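Local coordinates for STU0660 (Streptococcus thermophilus, PDB 3ZTH), which probably binds DNA as a large Csn2-family protein involved in CRISPR-mediated bacterial immunity, and also binds magnesium ions, at residues A[198-203]-A[233-238]; A[4-9]-A[53-58]; A[249-254]-A[265-270]. All coordinates share one frame; numbering follows the deposited sequence.

Interaction 1: A[198-203]-A[233-238]; sequences KYLIVL and TFILFP
CG of Leu200 stands anti to the backbone N (chi1 172°), whereas CG1 of Ile235 is anti to the carbonyl carbon (chi1 -70°), and these two choices lean the chains together over one face of the sheet. There Leu200 CD1 lies 3.6 Å from Thr233 CG2 and also reaches Ile235 CD1. Val202 and Ile235 run side by side on that face, and Val202 CG1 meets the edge of the Phe237 ring, 3.8 Å from its CE1. From neighbouring strands, Tyr77 touches Leu200 and Val202, and Ile23 touches Ile235.

On the other face are Ile201, Leu203, Phe234 and Leu236. Phe234 turns CE1 to Ile201 CG2 and Leu203 CD1, 3.9 Å from each, while CD2 of Leu236 packs against Leu203 CB at 3.7 Å. Bulky apolar side chains suit this face because helices 177-192 and 212-228 pack on it, Leu188 on Ile201, Leu185 and Ile222 on Phe234.

Five backbone hydrogen bonds join the strands, alternating in direction. The straightest, Ile201 N to Thr233 O (2.8 Å, 173°), points almost along the C=O axis; the last, Phe237 N to Leu203 O, stretches to 3.3 Å. Neighbouring CA-H groups also approach these carbonyl oxygens. This is the parallel pairing that closes a beta-alpha-beta crossover through helix 212-228, in the central sheet of a fold related to the P-loop NTPases.

Interaction 2: A[4-9]-A[53-58]; sequences FVQHPY and SIFDYE
Phe55 belongs to the Schellman motif that ends the short helix 49-52, and its ring reaches from there to the chain leaving strand 2-5. CG of Phe55 lies anti to its carbonyl carbon (chi1 -58°), which carries the CD1-CE1 side of the ring to Gln6 and Pro8. The Gln6 side chain, extended beyond CG, runs antiparallel to the Phe55 side chain. Its amide plane stands 82° from the ring plane, with Gln6 NE2 3.9 Å from Phe55 CD1. Gln6 OE1 is satisfied by the backbone N of Thr61.

Pro8 and Phe55 run side by side, and the compact, apolar pyrrolidine can lie against both the Phe55 ring and Ile54. Tyr33 of helix 28-43 touches Pro8 and Phe55. Asp56, with positive phi, is the C-prime residue of the motif, and its N bonds to Ser53 O at 2.9 Å.

No hydrogen bond crosses between 4-9 and 53-58; the segments meet by van der Waals contact, largely of Pro8 with Ile54 and Phe55. Pro8 CB lies 4.0 Å from Ile54 CB, and Ile54 also packs on Trp174 of the second subunit, beside a subunit interface. Pro8 CD lies 4.0 Å from Phe55 CE1, while Pro8 CB rests 3.8 Å from Ile54 O.

Interaction 3: A[249-254]-A[265-270]; sequences ENSRFV and YDVEFM
Ser251 OG donates a short hydrogen bond of 2.6 Å to Tyr265 O, arriving nearly along the C=O axis (163°). OG is anti to the backbone N, which aims it at the 265-270 segment; serine suits the place because its hydroxyl reaches a backbone carbonyl without bulk.

Next to it, Arg252 and Asp266 extend alongside each other in a common direction. Arg252 NE meets Asp266 OD1 at 3.3 Å in a salt bridge whose hydrogen bond is weak, bent to 133° at the hydrogen. OD1 sits at the edge of the guanidinium, in its plane, but the carboxylate is turned 57° from that plane. With CG anti to the carbonyl carbon and chi2 extended, Arg252 CG and CD come beside OD1; the bend at chi3 then turns NE to it.

Around the serine hydroxyl, Val267 CG2 comes to 3.4 Å from Ser251 OG, and CE of selenomethionine Met270 to 3.5 Å. Met270 also packs on Phe289 and Leu293 of helix 286-296.

Asp266 occupies the N-cap position of helix 267-277, though its side chain makes no capping bond. The contact thus fastens the start of that helix to the loop leading into strand 254-257, across the hairpin 254-257/261-263 at the edge of the mixed sheet.

In the fold
Along the chain the three contacts follow one another without overlap: interaction 2, then 1, then 3. Interaction 1 lies within the mixed sheet, about 3 Å from the centre of the chain. Interaction 2 sits about 23 Å from it, centre to centre, beside the small antiparallel sheet containing strand 2-5. Interaction 3 lies about 18 Å from interaction 1, centre to centre, where the hairpin 254-257/261-263 forms one end of the mixed sheet. None touches another. Strand 20-24, between 232-237 and 254-257, links the sheet regions of interactions 1 and 3. Phe237 of interaction 1 lies about 12 Å, side chain to ion, from a bound magnesium, whereas interactions 2 and 3, their centres about 31 Å apart, lie away from the magnesium sites.

Interaction 1: A[198-203]-A[233-238]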
loop_
_atom_site.group_PDB
_atom_site.type_symbol
_atom_site.label_atom_id
_atom_site.label_comp_id
_atom_site.label_asym_id
_atom_site.label_seq_id
_atom_site.Cartn_x
_atom_site.Cartn_y
_atom_site.Cartn_z
ATOM N N LYS A 198 -3.823 13.328 -33.447
ATOM C CA LYS A 198 -2.399 13.458 -33.708
ATOM C C LYS A 198 -1.512 12.540 -32.867
ATOM O O LYS A 198 -1.691 12.404 -31.657
ATOM C CB LYS A 198 -1.965 14.921 -33.534
ATOM C CG LYS A 198 -2.803 15.912 -34.350
ATOM C CD LYS A 198 -2.039 17.196 -34.716
ATOM C CE LYS A 198 -1.409 17.895 -33.506
ATOM N NZ LYS A 198 -2.408 18.380 -32.503
ATOM N N TYR A 199 -0.558 11.901 -33.536
ATOM C CA TYR A 199 0.385 11.002 -32.889
ATOM C C TYR A 199 1.809 11.475 -33.113
ATOM O O TYR A 199 2.232 11.707 -34.247
ATOM C CB TYR A 199 0.240 9.582 -33.430
ATOM C CG TYR A 199 -0.760 8.751 -32.667
ATOM C CD1 TYR A 199 -2.122 9.049 -32.708
ATOM C CD2 TYR A 199 -0.342 7.683 -31.873
ATOM C CE1 TYR A 199 -3.039 8.304 -31.973
ATOM C CE2 TYR A 199 -1.249 6.932 -31.138
ATOM C CZ TYR A 199 -2.593 7.247 -31.189
ATOM O OH TYR A 199 -3.487 6.521 -30.439
ATOM N N LEU A 200 2.545 11.627 -32.023
ATOM C CA LEU A 200 3.924 12.060 -32.107
ATOM C C LEU A 200 4.773 10.935 -31.559
ATOM O O LEU A 200 4.652 10.572 -30.397
ATOM C CB LEU A 200 4.129 13.323 -31.288
ATOM C CG LEU A 200 5.569 13.800 -31.132
ATOM C CD1 LEU A 200 6.247 13.933 -32.501
ATOM C CD2 LEU A 200 5.551 15.134 -30.391
ATOM N N ILE A 201 5.626 10.378 -32.407
ATOM C CA ILE A 201 6.480 9.278 -32.003
ATOM C C ILE A 201 7.956 9.643 -32.097
ATOM O O ILE A 201 8.444 10.025 -33.160
ATOM C CB ILE A 201 6.186 8.044 -32.873
ATOM C CG1 ILE A 201 4.696 7.702 -32.762
ATOM C CG2 ILE A 201 7.054 6.869 -32.439
ATOM C CD1 ILE A 201 4.294 6.459 -33.508
ATOM N N VAL A 202 8.651 9.521 -30.970
ATOM C CA VAL A 202 10.077 9.832 -30.874
ATOM C C VAL A 202 10.910 8.561 -30.832
ATOM O O VAL A 202 10.622 7.659 -30.049
ATOM C CB VAL A 202 10.380 10.640 -29.592
ATOM C CG1 VAL A 202 11.870 10.724 -29.366
ATOM C CG2 VAL A 202 9.801 12.028 -29.705
ATOM N N LEU A 203 11.955 8.502 -31.655
ATOM C CA LEU A 203 12.828 7.329 -31.700
ATOM C C LEU A 203 14.324 7.625 -31.597
ATOM O O LEU A 203 14.902 8.248 -32.480
ATOM C CB LEU A 203 12.583 6.552 -32.991
ATOM C CG LEU A 203 11.326 5.684 -33.051
ATOM C CD1 LEU A 203 10.780 5.651 -34.472
ATOM C CD2 LEU A 203 11.669 4.284 -32.578
ATOM N N THR A 233 3.420 12.069 -36.837
ATOM C CA THR A 233 4.692 12.783 -36.826
ATOM C C THR A 233 5.787 11.979 -36.126
ATOM O O THR A 233 5.593 11.444 -35.029
ATOM C CB THR A 233 4.579 14.153 -36.125
ATOM O OG1 THR A 233 3.707 15.004 -36.878
ATOM C CG2 THR A 233 5.943 14.814 -36.029
ATOM N N PHE A 234 6.937 11.906 -36.783
ATOM C CA PHE A 234 8.097 11.193 -36.262
ATOM C C PHE A 234 9.259 12.160 -35.970
ATOM O O PHE A 234 9.534 13.071 -36.753
ATOM C CB PHE A 234 8.568 10.159 -37.292
ATOM C CG PHE A 234 7.832 8.850 -37.238
ATOM C CD1 PHE A 234 8.156 7.896 -36.284
ATOM C CD2 PHE A 234 6.848 8.547 -38.177
ATOM C CE1 PHE A 234 7.510 6.650 -36.271
ATOM C CE2 PHE A 234 6.199 7.311 -38.172
ATOM C CZ PHE A 234 6.531 6.366 -37.222
ATOM N N ILE A 235 9.918 11.969 -34.831
ATOM C CA ILE A 235 11.093 12.765 -34.471
ATOM C C ILE A 235 12.187 11.746 -34.163
ATOM O O ILE A 235 12.091 11.011 -33.178
ATOM C CB ILE A 235 10.890 13.619 -33.215
ATOM C CG1 ILE A 235 9.911 14.755 -33.490
ATOM C CG2 ILE A 235 12.223 14.243 -32.802
ATOM C CD1 ILE A 235 9.686 15.672 -32.275
ATOM N N LEU A 236 13.210 11.702 -35.015
ATOM C CA LEU A 236 14.327 10.770 -34.870
ATOM C C LEU A 236 15.620 11.484 -34.450
ATOM O O LEU A 236 15.796 12.670 -34.718
ATOM C CB LEU A 236 14.568 10.047 -36.201
ATOM C CG LEU A 236 13.337 9.530 -36.974
ATOM C CD1 LEU A 236 13.768 9.013 -38.342
ATOM C CD2 LEU A 236 12.635 8.432 -36.197
ATOM N N PHE A 237 16.511 10.752 -33.786
ATOM C CA PHE A 237 17.813 11.269 -33.356
ATOM C C PHE A 237 18.852 10.330 -33.964
ATOM O O PHE A 237 19.374 9.435 -33.287
ATOM C CB PHE A 237 17.935 11.242 -31.831
ATOM C CG PHE A 237 17.056 12.235 -31.134
ATOM C CD1 PHE A 237 15.706 11.961 -30.921
ATOM C CD2 PHE A 237 17.575 13.445 -30.690
ATOM C CE1 PHE A 237 14.886 12.874 -30.275
ATOM C CE2 PHE A 237 16.765 14.367 -30.039
ATOM C CZ PHE A 237 15.413 14.081 -29.831
ATOM N N PRO A 238 19.153 10.508 -35.260
ATOM C CA PRO A 238 20.128 9.668 -35.968
ATOM C C PRO A 238 21.556 9.808 -35.474
ATOM O O PRO A 238 21.941 10.847 -34.939
ATOM C CB PRO A 238 20.002 10.124 -37.420
ATOM C CG PRO A 238 18.620 10.682 -37.501
ATOM C CD PRO A 238 18.480 11.425 -36.195
#

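Interaction 2: A[4-9]-A[53-58]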
loop_
_atom_site.group_PDB
_atom_site.type_symbol
_atom_site.label_atom_id
_atom_site.label_comp_id
_atom_site.label_asym_id
_atom_site.label_seq_id
_atom_site.Cartn_x
_atom_site.Cartn_y
_atom_site.Cartn_z
ATOM N N PHE A 4 9.670 25.793 -30.139
ATOM C CA PHE A 4 10.691 26.643 -29.549
ATOM C C PHE A 4 10.775 26.139 -28.115
ATOM O O PHE A 4 9.997 26.532 -27.250
ATOM C CB PHE A 4 10.281 28.111 -29.645
ATOM C CG PHE A 4 10.524 28.705 -31.004
ATOM C CD1 PHE A 4 11.815 29.048 -31.403
ATOM C CD2 PHE A 4 9.477 28.872 -31.909
ATOM C CE1 PHE A 4 12.062 29.549 -32.683
ATOM C CE2 PHE A 4 9.715 29.371 -33.193
ATOM C CZ PHE A 4 11.008 29.709 -33.581
ATOM N N VAL A 5 11.713 25.223 -27.896
ATOM C CA VAL A 5 11.889 24.581 -26.601
ATOM C C VAL A 5 12.637 25.417 -25.594
ATOM O O VAL A 5 13.721 25.940 -25.870
ATOM C CB VAL A 5 12.620 23.226 -26.759
ATOM C CG1 VAL A 5 12.648 22.483 -25.427
ATOM C CG2 VAL A 5 11.928 22.394 -27.826
ATOM N N GLN A 6 12.059 25.513 -24.405
ATOM C CA GLN A 6 12.654 26.281 -23.339
ATOM C C GLN A 6 13.982 25.710 -22.858
ATOM O O GLN A 6 14.128 24.504 -22.633
ATOM C CB GLN A 6 11.689 26.370 -22.170
ATOM C CG GLN A 6 11.976 27.544 -21.261
ATOM C CD GLN A 6 10.858 27.780 -20.281
ATOM O OE1 GLN A 6 9.674 27.703 -20.639
ATOM N NE2 GLN A 6 11.218 28.078 -19.034
ATOM N N HIS A 7 14.948 26.605 -22.698
ATOM C CA HIS A 7 16.280 26.259 -22.235
ATOM C C HIS A 7 16.474 26.967 -20.900
ATOM O O HIS A 7 16.127 28.134 -20.758
ATOM C CB HIS A 7 17.316 26.765 -23.231
ATOM C CG HIS A 7 18.716 26.343 -22.914
ATOM N ND1 HIS A 7 19.245 25.143 -23.337
ATOM C CD2 HIS A 7 19.695 26.960 -22.212
ATOM C CE1 HIS A 7 20.491 25.040 -22.912
ATOM N NE2 HIS A 7 20.790 26.130 -22.227
ATOM N N PRO A 8 17.053 26.279 -19.909
ATOM C CA PRO A 8 17.271 26.891 -18.594
ATOM C C PRO A 8 17.921 28.280 -18.543
ATOM O O PRO A 8 17.548 29.091 -17.702
ATOM C CB PRO A 8 18.078 25.827 -17.843
ATOM C CG PRO A 8 18.768 25.078 -18.931
ATOM C CD PRO A 8 17.679 24.952 -19.973
ATOM N N TYR A 9 18.879 28.583 -19.412
ATOM C CA TYR A 9 19.478 29.913 -19.337
ATOM C C TYR A 9 19.777 30.635 -20.647
ATOM O O TYR A 9 20.308 31.749 -20.641
ATOM C CB TYR A 9 20.743 29.885 -18.463
ATOM C CG TYR A 9 21.394 28.525 -18.289
ATOM C CD1 TYR A 9 22.066 27.898 -19.346
ATOM C CD2 TYR A 9 21.356 27.871 -17.054
ATOM C CE1 TYR A 9 22.689 26.648 -19.173
ATOM C CE2 TYR A 9 21.971 26.624 -16.868
ATOM C CZ TYR A 9 22.636 26.018 -17.928
ATOM O OH TYR A 9 23.247 24.792 -17.735
ATOM N N SER A 53 13.668 23.199 -10.658
ATOM C CA SER A 53 14.749 24.024 -10.112
ATOM C C SER A 53 15.352 24.951 -11.155
ATOM O O SER A 53 15.286 26.167 -11.024
ATOM C CB SER A 53 15.865 23.139 -9.564
ATOM O OG SER A 53 15.341 22.180 -8.672
ATOM N N ILE A 54 15.940 24.355 -12.188
ATOM C CA ILE A 54 16.589 25.090 -13.270
ATOM C C ILE A 54 15.686 26.066 -14.029
ATOM O O ILE A 54 16.171 26.913 -14.779
ATOM C CB ILE A 54 17.212 24.116 -14.299
ATOM C CG1 ILE A 54 16.113 23.263 -14.939
ATOM C CG2 ILE A 54 18.253 23.254 -13.619
ATOM C CD1 ILE A 54 16.588 22.372 -16.077
ATOM N N PHE A 55 14.379 25.948 -13.858
ATOM C CA PHE A 55 13.484 26.857 -14.548
ATOM C C PHE A 55 12.865 27.820 -13.541
ATOM O O PHE A 55 11.812 28.404 -13.789
ATOM C CB PHE A 55 12.389 26.067 -15.256
ATOM C CG PHE A 55 12.908 25.072 -16.247
ATOM C CD1 PHE A 55 13.577 25.494 -17.390
ATOM C CD2 PHE A 55 12.737 23.707 -16.034
ATOM C CE1 PHE A 55 14.069 24.570 -18.309
ATOM C CE2 PHE A 55 13.227 22.775 -16.947
ATOM C CZ PHE A 55 13.892 23.208 -18.085
ATOM N N ASP A 56 13.527 27.988 -12.403
ATOM C CA ASP A 56 13.014 28.861 -11.354
ATOM C C ASP A 56 11.653 28.390 -10.846
ATOM O O ASP A 56 10.738 29.194 -10.657
ATOM C CB ASP A 56 12.907 30.299 -11.856
ATOM C CG ASP A 56 14.085 31.140 -11.433
ATOM O OD1 ASP A 56 15.241 30.690 -11.627
ATOM O OD2 ASP A 56 13.848 32.251 -10.908
ATOM N N TYR A 57 11.537 27.076 -10.645
ATOM C CA TYR A 57 10.321 26.449 -10.133
ATOM C C TYR A 57 9.074 26.765 -10.944
ATOM O O TYR A 57 7.956 26.719 -10.430
ATOM C CB TYR A 57 10.138 26.848 -8.674
ATOM C CG TYR A 57 11.376 26.534 -7.872
ATOM C CD1 TYR A 57 11.642 25.230 -7.452
ATOM C CD2 TYR A 57 12.339 27.517 -7.625
ATOM C CE1 TYR A 57 12.836 24.908 -6.812
ATOM C CE2 TYR A 57 13.535 27.206 -6.990
ATOM C CZ TYR A 57 13.777 25.899 -6.588
ATOM O OH TYR A 57 14.962 25.578 -5.976
ATOM N N GLU A 58 9.287 27.086 -12.216
ATOM C CA GLU A 58 8.207 27.387 -13.145
ATOM C C GLU A 58 8.223 26.247 -14.160
ATOM O O GLU A 58 9.296 25.799 -14.565
ATOM C CB GLU A 58 8.474 28.717 -13.850
ATOM C CG GLU A 58 7.256 29.618 -13.926
ATOM C CD GLU A 58 6.812 30.086 -12.553
ATOM O OE1 GLU A 58 7.566 30.862 -11.925
ATOM O OE2 GLU A 58 5.719 29.670 -12.099
#

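Interaction 3: A[249-254]-A[265-270]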
loop_
_atom_site.group_PDB
_atom_site.type_symbol
_atom_site.label_atom_id
_atom_site.label_comp_id
_atom_site.label_asym_id
_atom_site.label_seq_id
_atom_site.Cartn_x
_atom_site.Cartn_y
_atom_site.Cartn_z
ATOM N N GLU A 249 11.565 16.175 -49.564
ATOM C CA GLU A 249 10.480 16.349 -48.617
ATOM C C GLU A 249 10.870 16.624 -47.174
ATOM O O GLU A 249 10.334 17.544 -46.560
ATOM C CB GLU A 249 9.559 15.129 -48.659
ATOM C CG GLU A 249 9.046 14.825 -50.050
ATOM C CD GLU A 249 8.544 16.075 -50.759
ATOM O OE1 GLU A 249 7.598 16.715 -50.242
ATOM O OE2 GLU A 249 9.103 16.421 -51.829
ATOM N N ASN A 250 11.798 15.837 -46.633
ATOM C CA ASN A 250 12.207 15.978 -45.239
ATOM C C ASN A 250 13.395 16.897 -44.968
ATOM O O ASN A 250 13.708 17.184 -43.820
ATOM C CB ASN A 250 12.511 14.598 -44.648
ATOM C CG ASN A 250 13.769 13.956 -45.249
ATOM O OD1 ASN A 250 14.565 14.608 -45.933
ATOM N ND2 ASN A 250 13.954 12.671 -44.978
ATOM N N SER A 251 14.051 17.354 -46.022
ATOM C CA SER A 251 15.222 18.221 -45.893
ATOM C C SER A 251 15.140 19.348 -44.847
ATOM O O SER A 251 16.024 19.494 -44.001
ATOM C CB SER A 251 15.543 18.828 -47.256
ATOM O OG SER A 251 16.808 19.451 -47.230
ATOM N N ARG A 252 14.086 20.153 -44.924
ATOM C CA ARG A 252 13.894 21.274 -44.014
ATOM C C ARG A 252 13.676 20.865 -42.558
ATOM O O ARG A 252 13.818 21.678 -41.648
ATOM C CB ARG A 252 12.713 22.124 -44.496
ATOM C CG ARG A 252 13.026 22.940 -45.750
ATOM C CD ARG A 252 11.831 23.771 -46.227
ATOM N NE ARG A 252 10.739 22.933 -46.724
ATOM C CZ ARG A 252 9.561 22.784 -46.120
ATOM N NH1 ARG A 252 9.307 23.425 -44.982
ATOM N NH2 ARG A 252 8.637 21.988 -46.654
ATOM N N PHE A 253 13.346 19.601 -42.331
ATOM C CA PHE A 253 13.104 19.139 -40.980
ATOM C C PHE A 253 14.294 18.428 -40.352
ATOM O O PHE A 253 14.172 17.771 -39.311
ATOM C CB PHE A 253 11.846 18.280 -40.975
ATOM C CG PHE A 253 10.694 18.959 -41.643
ATOM C CD1 PHE A 253 10.238 20.194 -41.173
ATOM C CD2 PHE A 253 10.132 18.433 -42.803
ATOM C CE1 PHE A 253 9.249 20.897 -41.851
ATOM C CE2 PHE A 253 9.136 19.130 -43.493
ATOM C CZ PHE A 253 8.695 20.362 -43.020
ATOM N N VAL A 254 15.446 18.570 -40.995
ATOM C CA VAL A 254 16.678 18.008 -40.478
ATOM C C VAL A 254 17.244 19.140 -39.644
ATOM O O VAL A 254 17.661 20.162 -40.177
ATOM C CB VAL A 254 17.663 17.664 -41.592
ATOM C CG1 VAL A 254 19.007 17.314 -40.997
ATOM C CG2 VAL A 254 17.133 16.504 -42.412
ATOM N N TYR A 265 17.956 23.628 -45.505
ATOM C CA TYR A 265 17.062 24.301 -46.444
ATOM C C TYR A 265 16.601 23.222 -47.424
ATOM O O TYR A 265 16.847 22.035 -47.203
ATOM C CB TYR A 265 17.816 25.378 -47.234
ATOM C CG TYR A 265 18.474 26.470 -46.414
ATOM C CD1 TYR A 265 17.714 27.382 -45.670
ATOM C CD2 TYR A 265 19.858 26.630 -46.435
ATOM C CE1 TYR A 265 18.321 28.433 -44.976
ATOM C CE2 TYR A 265 20.480 27.674 -45.745
ATOM C CZ TYR A 265 19.708 28.572 -45.023
ATOM O OH TYR A 265 20.337 29.620 -44.381
ATOM N N ASP A 266 15.930 23.628 -48.498
ATOM C CA ASP A 266 15.501 22.667 -49.507
ATOM C C ASP A 266 16.775 22.205 -50.202
ATOM O O ASP A 266 17.734 22.973 -50.323
ATOM C CB ASP A 266 14.565 23.315 -50.529
ATOM C CG ASP A 266 13.215 23.672 -49.940
ATOM O OD1 ASP A 266 12.485 22.756 -49.500
ATOM O OD2 ASP A 266 12.884 24.878 -49.915
ATOM N N VAL A 267 16.779 20.951 -50.645
ATOM C CA VAL A 267 17.931 20.360 -51.317
ATOM C C VAL A 267 18.321 21.065 -52.621
ATOM O O VAL A 267 19.496 21.356 -52.847
ATOM C CB VAL A 267 17.672 18.866 -51.614
ATOM C CG1 VAL A 267 18.929 18.209 -52.158
ATOM C CG2 VAL A 267 17.200 18.171 -50.344
ATOM N N GLU A 268 17.348 21.338 -53.481
ATOM C CA GLU A 268 17.654 22.014 -54.736
ATOM C C GLU A 268 18.245 23.399 -54.455
ATOM O O GLU A 268 19.176 23.848 -55.128
ATOM C CB GLU A 268 16.397 22.144 -55.601
ATOM C CG GLU A 268 16.659 22.733 -56.989
ATOM C CD GLU A 268 17.771 22.004 -57.744
ATOM O OE1 GLU A 268 17.897 20.763 -57.587
ATOM O OE2 GLU A 268 18.513 22.668 -58.505
ATOM N N PHE A 269 17.702 24.074 -53.454
ATOM C CA PHE A 269 18.200 25.386 -53.090
ATOM C C PHE A 269 19.690 25.283 -52.736
ATOM O O PHE A 269 20.516 26.008 -53.281
ATOM C CB PHE A 269 17.413 25.935 -51.891
ATOM C CG PHE A 269 17.946 27.242 -51.364
ATOM C CD1 PHE A 269 17.565 28.451 -51.945
ATOM C CD2 PHE A 269 18.860 27.259 -50.309
ATOM C CE1 PHE A 269 18.090 29.661 -51.480
ATOM C CE2 PHE A 269 19.393 28.463 -49.837
ATOM C CZ PHE A 269 19.007 29.667 -50.424
HETATM N N MSE A 270 20.023 24.367 -51.833
HETATM C CA MSE A 270 21.404 24.188 -51.400
HETATM C C MSE A 270 22.332 23.699 -52.500
HETATM O O MSE A 270 23.507 24.077 -52.553
HETATM C CB MSE A 270 21.460 23.228 -50.219
HETATM C CG MSE A 270 20.690 23.723 -49.015
HETATM SE SE MSE A 270 20.963 22.587 -47.479
HETATM C CE MSE A 270 19.770 21.144 -47.959
#